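Local coordinates for calcium homeostasis modulator protein 5 (PDB 7D60) that assembles into undecameric, cone-shaped channels that may form large pores, their gating and ion conductance probably regulated by membrane lipids, at residues Thr229-Asp232 against Tyr233-Leu237; Pro255-Phe259 against Ala260-Ala264; Gln276-Ser279 against Thr280-Val284. One frame throughout, in Å; residues are numbered along the deposited sequence.

Contact 1 (Thr229-Asp232 against Tyr233-Leu237); sequences TFLD and YANKL
T229 and Y233, one turn apart on helix 209-246, lie side by side and point the same way. T229 O accepts from Y233 N at 3.0 Å, an i to i+4 bond with an N-H...O angle of 159°. With T229 OG1 beside the backbone N (chi1 -53°), the methyl CG2 falls anti to that N and reaches along the same side, 4.0 Å from Y233 CD2. OG1 is turned back along the helix, where it is hydrogen-bonded with Q225 O. F230 repeats the backbone pattern more loosely: its O takes a weak bond from A234 N at 3.2 Å, while its side chain leaves the turn and packs on S213 of a second subunit and F246 of a third. L231 O lies 3.4 Å from N235 ND2 and accepts from K221 NZ of that second subunit. D232 sends its carboxylate out from the helix, its plane 86° from the Y233 ring, with OD2 3.9 Å from Y233 CD2. K236, bent at chi3, brings NZ over one face of the Y233 ring, offset toward the rim, and leaves it 4.6 Å from D232 OD2, beyond a salt bridge. The Y233 ring also meets F246 of the third subunit. The chemistry is that of a helix at a subunit junction: one sound and one weak main-chain bond span the turn, and the opposite charges of D232 and K236 would attract only loosely beside the tyrosine.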
loop_
_atom_site.group_PDB
_atom_site.type_symbol
_atom_site.label_atom_id
_atom_site.label_comp_id
_atom_site.label_asym_id
_atom_site.label_seq_id
_atom_site.Cartn_x
_atom_site.Cartn_y
_atom_site.Cartn_z
ATOM N N THR A 229 -45.800 -1.300 19.993
ATOM C CA THR A 229 -47.183 -0.872 20.147
ATOM C C THR A 229 -47.261 0.591 20.552
ATOM O O THR A 229 -48.152 1.316 20.100
ATOM C CB THR A 229 -47.884 -1.761 21.170
ATOM O OG1 THR A 229 -47.712 -3.127 20.791
ATOM C CG2 THR A 229 -49.365 -1.469 21.230
ATOM N N PHE A 230 -46.329 1.043 21.393
ATOM C CA PHE A 230 -46.272 2.453 21.764
ATOM C C PHE A 230 -45.917 3.316 20.567
ATOM O O PHE A 230 -46.471 4.403 20.392
ATOM C CB PHE A 230 -45.249 2.669 22.876
ATOM C CG PHE A 230 -45.729 2.281 24.237
ATOM C CD1 PHE A 230 -47.037 1.898 24.455
ATOM C CD2 PHE A 230 -44.860 2.299 25.307
ATOM C CE1 PHE A 230 -47.461 1.546 25.708
ATOM C CE2 PHE A 230 -45.285 1.946 26.559
ATOM C CZ PHE A 230 -46.586 1.570 26.759
ATOM N N LEU A 231 -45.011 2.837 19.725
ATOM C CA LEU A 231 -44.587 3.565 18.542
ATOM C C LEU A 231 -45.647 3.565 17.450
ATOM O O LEU A 231 -45.593 4.404 16.549
ATOM C CB LEU A 231 -43.287 2.946 18.030
ATOM C CG LEU A 231 -42.320 3.653 17.095
ATOM C CD1 LEU A 231 -40.913 3.274 17.484
ATOM C CD2 LEU A 231 -42.588 3.265 15.659
ATOM N N ASP A 232 -46.610 2.653 17.519
ATOM C CA ASP A 232 -47.676 2.581 16.531
ATOM C C ASP A 232 -48.890 3.401 16.942
ATOM O O ASP A 232 -49.535 4.015 16.090
ATOM C CB ASP A 232 -48.057 1.117 16.315
ATOM C CG ASP A 232 -49.267 0.947 15.441
ATOM O OD1 ASP A 232 -49.181 1.265 14.239
ATOM O OD2 ASP A 232 -50.305 0.477 15.952
ATOM N N TYR A 233 -49.214 3.428 18.233
ATOM C CA TYR A 233 -50.332 4.221 18.716
ATOM C C TYR A 233 -49.979 5.687 18.897
ATOM O O TYR A 233 -50.883 6.503 19.090
ATOM C CB TYR A 233 -50.838 3.667 20.042
ATOM C CG TYR A 233 -51.899 2.617 19.901
ATOM C CD1 TYR A 233 -53.224 2.901 20.186
ATOM C CD2 TYR A 233 -51.577 1.334 19.491
ATOM C CE1 TYR A 233 -54.197 1.940 20.062
ATOM C CE2 TYR A 233 -52.542 0.365 19.363
ATOM C CZ TYR A 233 -53.850 0.674 19.649
ATOM O OH TYR A 233 -54.815 -0.294 19.522
ATOM N N ALA A 234 -48.698 6.039 18.859
ATOM C CA ALA A 234 -48.323 7.442 18.965
ATOM C C ALA A 234 -48.189 8.093 17.600
ATOM O O ALA A 234 -48.272 9.319 17.497
ATOM C CB ALA A 234 -47.025 7.588 19.751
ATOM N N ASN A 235 -47.981 7.302 16.549
ATOM C CA ASN A 235 -48.076 7.830 15.195
ATOM C C ASN A 235 -49.513 8.113 14.798
ATOM O O ASN A 235 -49.771 9.078 14.079
ATOM C CB ASN A 235 -47.462 6.856 14.196
ATOM C CG ASN A 235 -46.042 7.199 13.853
ATOM O OD1 ASN A 235 -45.695 8.365 13.706
ATOM N ND2 ASN A 235 -45.209 6.182 13.702
ATOM N N LYS A 236 -50.452 7.289 15.247
ATOM C CA LYS A 236 -51.849 7.500 14.916
ATOM C C LYS A 236 -52.474 8.625 15.719
ATOM O O LYS A 236 -53.450 9.222 15.260
ATOM C CB LYS A 236 -52.642 6.216 15.141
ATOM C CG LYS A 236 -52.463 5.182 14.053
ATOM C CD LYS A 236 -52.791 3.794 14.557
ATOM C CE LYS A 236 -54.211 3.717 15.079
ATOM N NZ LYS A 236 -54.427 2.506 15.912
ATOM N N LEU A 237 -51.947 8.924 16.899
ATOM C CA LEU A 237 -52.472 10.010 17.711
ATOM C C LEU A 237 -51.925 11.362 17.277
ATOM O O LEU A 237 -52.645 12.361 17.318
ATOM C CB LEU A 237 -52.153 9.763 19.186
ATOM C CG LEU A 237 -52.706 10.750 20.209
ATOM C CD1 LEU A 237 -54.201 10.883 20.058
ATOM C CD2 LEU A 237 -52.349 10.316 21.607
#

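Contact 2 (Pro255-Phe259 against Ala260-Ala264); sequences PMPTF and AAWEA
A first torsion of -173° turns the F259 ring toward E263, one turn later, and E263, bent at chi2, lays its side chain across the phenyl face. E263 CG sits 3.9 Å from the centroid of the F259 ring, 18° off the normal, a CH-pi contact displaced toward the rim. The carboxylate continues over the ring, nearly parallel to it with the planes 8° apart, and OE2 comes 3.7 Å from F259 CE1. Behind them the main chain closes the same turn, E263 N giving to F259 O at 3.2 Å. T258 occupies the N-cap position of the short helix 259-264. Its carbonyl receives two amides: W262 N at 3.1 Å and, weakly, A261 N at 3.4 Å. W262 turns its indole back over the entering loop, and P257 CG rests on one face near the rim, 3.8 Å from W262 CE2. The indole NE1 lies 3.3 Å from P257 O. That carbonyl also accepts from Q276 NE2 of a second subunit, whose Q211 packs on F259, W262 and E263. E263 OE1 forms a salt bridge with K86 of the same chain and a hydrogen bond with S208 of the second subunit. Proline on indole and an aliphatic stem on phenyl thus make a mostly apolar helix start, while the acid group stacked on the phenyl is spent on ionic and polar ties within the chain and to its neighbour.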
loop_
_atom_site.group_PDB
_atom_site.type_symbol
_atom_site.label_atom_id
_atom_site.label_comp_id
_atom_site.label_asym_id
_atom_site.label_seq_id
_atom_site.Cartn_x
_atom_site.Cartn_y
_atom_site.Cartn_z
ATOM N N PRO A 255 -59.731 5.699 21.240
ATOM C CA PRO A 255 -59.847 4.879 22.454
ATOM C C PRO A 255 -58.484 4.523 23.035
ATOM O O PRO A 255 -57.621 3.966 22.352
ATOM C CB PRO A 255 -60.596 3.632 21.972
ATOM C CG PRO A 255 -60.332 3.565 20.515
ATOM C CD PRO A 255 -60.094 4.957 20.022
ATOM N N MET A 256 -58.302 4.846 24.306
ATOM C CA MET A 256 -57.095 4.591 25.071
ATOM C C MET A 256 -57.492 3.899 26.363
ATOM O O MET A 256 -58.646 4.003 26.792
ATOM C CB MET A 256 -56.354 5.900 25.385
ATOM C CG MET A 256 -55.787 6.613 24.177
ATOM S SD MET A 256 -54.544 5.636 23.326
ATOM C CE MET A 256 -53.155 5.863 24.418
ATOM N N PRO A 257 -56.575 3.157 26.993
ATOM C CA PRO A 257 -56.877 2.592 28.312
ATOM C C PRO A 257 -57.048 3.676 29.364
ATOM O O PRO A 257 -56.440 4.742 29.292
ATOM C CB PRO A 257 -55.662 1.707 28.613
ATOM C CG PRO A 257 -54.650 2.037 27.600
ATOM C CD PRO A 257 -55.360 2.564 26.415
ATOM N N THR A 258 -57.895 3.391 30.347
ATOM C CA THR A 258 -58.212 4.367 31.377
ATOM C C THR A 258 -57.051 4.507 32.357
ATOM O O THR A 258 -56.040 3.810 32.274
ATOM C CB THR A 258 -59.479 3.964 32.122
ATOM O OG1 THR A 258 -59.327 2.642 32.643
ATOM C CG2 THR A 258 -60.668 3.991 31.193
ATOM N N PHE A 259 -57.211 5.425 33.310
ATOM C CA PHE A 259 -56.159 5.639 34.294
ATOM C C PHE A 259 -56.073 4.487 35.280
ATOM O O PHE A 259 -54.983 4.170 35.761
ATOM C CB PHE A 259 -56.381 6.953 35.038
ATOM C CG PHE A 259 -55.257 7.319 35.954
ATOM C CD1 PHE A 259 -54.017 7.657 35.444
ATOM C CD2 PHE A 259 -55.434 7.311 37.325
ATOM C CE1 PHE A 259 -52.977 7.986 36.283
ATOM C CE2 PHE A 259 -54.396 7.638 38.169
ATOM C CZ PHE A 259 -53.167 7.976 37.645
ATOM N N ALA A 260 -57.197 3.838 35.576
ATOM C CA ALA A 260 -57.171 2.706 36.494
ATOM C C ALA A 260 -56.542 1.474 35.859
ATOM O O ALA A 260 -56.051 0.599 36.574
ATOM C CB ALA A 260 -58.583 2.393 36.976
ATOM N N ALA A 261 -56.545 1.384 34.531
ATOM C CA ALA A 261 -55.894 0.266 33.863
ATOM C C ALA A 261 -54.411 0.512 33.641
ATOM O O ALA A 261 -53.640 -0.446 33.558
ATOM C CB ALA A 261 -56.574 -0.020 32.530
ATOM N N TRP A 262 -54.000 1.775 33.522
ATOM C CA TRP A 262 -52.580 2.090 33.404
ATOM C C TRP A 262 -51.851 1.825 34.712
ATOM O O TRP A 262 -50.712 1.353 34.709
ATOM C CB TRP A 262 -52.392 3.549 33.005
ATOM C CG TRP A 262 -52.458 3.881 31.549
ATOM C CD1 TRP A 262 -53.373 4.679 30.947
ATOM C CD2 TRP A 262 -51.542 3.487 30.527
ATOM N NE1 TRP A 262 -53.108 4.788 29.615
ATOM C CE2 TRP A 262 -51.984 4.066 29.329
ATOM C CE3 TRP A 262 -50.399 2.692 30.505
ATOM C CZ2 TRP A 262 -51.326 3.879 28.126
ATOM C CZ3 TRP A 262 -49.751 2.505 29.308
ATOM C CH2 TRP A 262 -50.214 3.096 28.137
ATOM N N GLU A 263 -52.486 2.138 35.841
ATOM C CA GLU A 263 -51.829 1.982 37.132
ATOM C C GLU A 263 -51.866 0.546 37.630
ATOM O O GLU A 263 -50.991 0.145 38.400
ATOM C CB GLU A 263 -52.468 2.903 38.170
ATOM C CG GLU A 263 -52.421 4.378 37.819
ATOM C CD GLU A 263 -51.010 4.911 37.627
ATOM O OE1 GLU A 263 -50.295 5.074 38.637
ATOM O OE2 GLU A 263 -50.620 5.181 36.468
ATOM N N ALA A 264 -52.862 -0.236 37.215
ATOM C CA ALA A 264 -52.928 -1.629 37.637
ATOM C C ALA A 264 -51.911 -2.488 36.905
ATOM O O ALA A 264 -51.459 -3.501 37.444
ATOM C CB ALA A 264 -54.333 -2.181 37.421
#

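Contact 3 (Gln276-Ser279 against Thr280-Val284); sequences QHYS and TLHRV
H277 and H282 meet edge to face beside the N-cap of helix 280-287, where S279 supplies the capping side chain. The S279 hydroxyl lies between the backbone N and the carbonyl carbon (chi1 60°), and this rotamer aims OG along the first turn, where it accepts from H282 N at 3.0 Å. The weaker i to i+4 bond from R283 N to S279 O, 3.4 Å, follows. S279 OG also has weak bonds to E222 and Y218 on helix 209-246, tying the cap to that long helix. H282 extends CG anti to its backbone N (chi1 -172°), which carries the imidazole back to the preceding loop, beside Y278 N. There ND1 accepts from Y278 N at 3.3 Å, a nearly straight bond whose donor sits 19° out of the ring plane. A leucine in place of H282 would lose this acceptor and is likely to leave the Y278 amide without its mate and the loop less firmly held to the helix. H277, its CG anti to the carbonyl carbon, points CD2 over the centre of the H282 ring; the centroids are 5.2 Å apart. The H277 ring offers one of its own faces to R283, whose CA stands 4.1 Å from the centroid in a CH-pi contact. Y278 lies alongside H282, pointing the same way; it packs against W262 of a third subunit, and its ring meets F214 of its own chain edge to face. R283 leaves the helix extended until it bends at chi3, with CG 3.7 Å from H277 ND1.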
loop_
_atom_site.group_PDB
_atom_site.type_symbol
_atom_site.label_atom_id
_atom_site.label_comp_id
_atom_site.label_asym_id
_atom_site.label_seq_id
_atom_site.Cartn_x
_atom_site.Cartn_y
_atom_site.Cartn_z
ATOM N N GLN A 276 -50.825 -19.452 36.953
ATOM C CA GLN A 276 -49.474 -19.091 36.539
ATOM C C GLN A 276 -49.541 -17.963 35.516
ATOM O O GLN A 276 -49.881 -18.175 34.351
ATOM C CB GLN A 276 -48.728 -20.310 36.008
ATOM C CG GLN A 276 -49.544 -21.270 35.164
ATOM C CD GLN A 276 -48.858 -22.601 34.993
ATOM O OE1 GLN A 276 -48.012 -22.980 35.798
ATOM N NE2 GLN A 276 -49.207 -23.314 33.931
ATOM N N HIS A 277 -49.216 -16.756 35.960
ATOM C CA HIS A 277 -49.080 -15.598 35.093
ATOM C C HIS A 277 -47.621 -15.178 35.065
ATOM O O HIS A 277 -46.943 -15.207 36.092
ATOM C CB HIS A 277 -49.953 -14.445 35.578
ATOM C CG HIS A 277 -51.400 -14.796 35.700
ATOM N ND1 HIS A 277 -52.077 -14.754 36.898
ATOM C CD2 HIS A 277 -52.301 -15.193 34.773
ATOM C CE1 HIS A 277 -53.332 -15.111 36.704
ATOM N NE2 HIS A 277 -53.493 -15.384 35.423
ATOM N N TYR A 278 -47.139 -14.790 33.893
ATOM C CA TYR A 278 -45.724 -14.520 33.700
ATOM C C TYR A 278 -45.383 -13.039 33.719
ATOM O O TYR A 278 -44.207 -12.691 33.600
ATOM C CB TYR A 278 -45.250 -15.155 32.396
ATOM C CG TYR A 278 -45.375 -16.653 32.406
ATOM C CD1 TYR A 278 -44.485 -17.435 33.127
ATOM C CD2 TYR A 278 -46.394 -17.287 31.720
ATOM C CE1 TYR A 278 -44.603 -18.802 33.152
ATOM C CE2 TYR A 278 -46.519 -18.650 31.741
ATOM C CZ TYR A 278 -45.621 -19.402 32.458
ATOM O OH TYR A 278 -45.746 -20.765 32.477
ATOM N N SER A 279 -46.371 -12.163 33.863
ATOM C CA SER A 279 -46.137 -10.747 34.104
ATOM C C SER A 279 -47.358 -10.192 34.810
ATOM O O SER A 279 -48.341 -10.897 35.034
ATOM C CB SER A 279 -45.859 -9.978 32.812
ATOM O OG SER A 279 -46.940 -10.076 31.913
ATOM N N THR A 280 -47.284 -8.915 35.169
ATOM C CA THR A 280 -48.445 -8.249 35.736
ATOM C C THR A 280 -49.384 -7.723 34.663
ATOM O O THR A 280 -50.541 -7.420 34.964
ATOM C CB THR A 280 -48.010 -7.114 36.661
ATOM O OG1 THR A 280 -49.165 -6.465 37.197
ATOM C CG2 THR A 280 -47.172 -6.116 35.917
ATOM N N LEU A 281 -48.918 -7.617 33.421
ATOM C CA LEU A 281 -49.804 -7.332 32.306
ATOM C C LEU A 281 -50.555 -8.574 31.856
ATOM O O LEU A 281 -51.682 -8.468 31.372
ATOM C CB LEU A 281 -49.003 -6.752 31.146
ATOM C CG LEU A 281 -49.772 -6.106 30.004
ATOM C CD1 LEU A 281 -50.713 -5.072 30.546
ATOM C CD2 LEU A 281 -48.803 -5.473 29.049
ATOM N N HIS A 282 -49.945 -9.749 32.002
ATOM C CA HIS A 282 -50.647 -11.007 31.778
ATOM C C HIS A 282 -51.749 -11.209 32.810
ATOM O O HIS A 282 -52.801 -11.774 32.502
ATOM C CB HIS A 282 -49.635 -12.153 31.818
ATOM C CG HIS A 282 -50.176 -13.487 31.406
ATOM N ND1 HIS A 282 -49.471 -14.653 31.593
ATOM C CD2 HIS A 282 -51.333 -13.844 30.805
ATOM C CE1 HIS A 282 -50.173 -15.671 31.138
ATOM N NE2 HIS A 282 -51.310 -15.209 30.658
ATOM N N ARG A 283 -51.541 -10.726 34.031
ATOM C CA ARG A 283 -52.497 -10.983 35.097
ATOM C C ARG A 283 -53.737 -10.106 34.983
ATOM O O ARG A 283 -54.847 -10.576 35.234
ATOM C CB ARG A 283 -51.827 -10.792 36.454
ATOM C CG ARG A 283 -52.685 -11.190 37.627
ATOM C CD ARG A 283 -52.090 -10.708 38.921
ATOM N NE ARG A 283 -51.899 -9.264 38.909
ATOM C CZ ARG A 283 -52.506 -8.423 39.737
ATOM N NH1 ARG A 283 -53.344 -8.885 40.652
ATOM N NH2 ARG A 283 -52.270 -7.121 39.650
ATOM N N VAL A 284 -53.584 -8.837 34.601
ATOM C CA VAL A 284 -54.749 -7.961 34.513
ATOM C C VAL A 284 -55.572 -8.211 33.256
ATOM O O VAL A 284 -56.732 -7.791 33.198
ATOM C CB VAL A 284 -54.349 -6.477 34.589
ATOM C CG1 VAL A 284 -53.560 -6.213 35.846
ATOM C CG2 VAL A 284 -53.559 -6.062 33.373
#

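All three contacts are local and lie in series in the probably cytoplasmic C-terminal region, each partly buried. Contact 1 is mid-helix on 209-246, whereas contacts 2 and 3 are the starts of two short helices, 259-264 and 280-287; both have an N-cap residue, but only S279 makes a capping bond through its side chain. Contact 2 touches both others: F230 CE1 packs 4.0 Å from W262 CH2, and A264 O lies 3.8 Å from T280 OG1. Contacts 1 and 3 stay about 8 Å apart at their nearest atoms. Contact 1 carries the exposed, charged D232 and K236, contact 2 rests on rings and proline, and contact 3, with no fully exposed residue, relies on histidines.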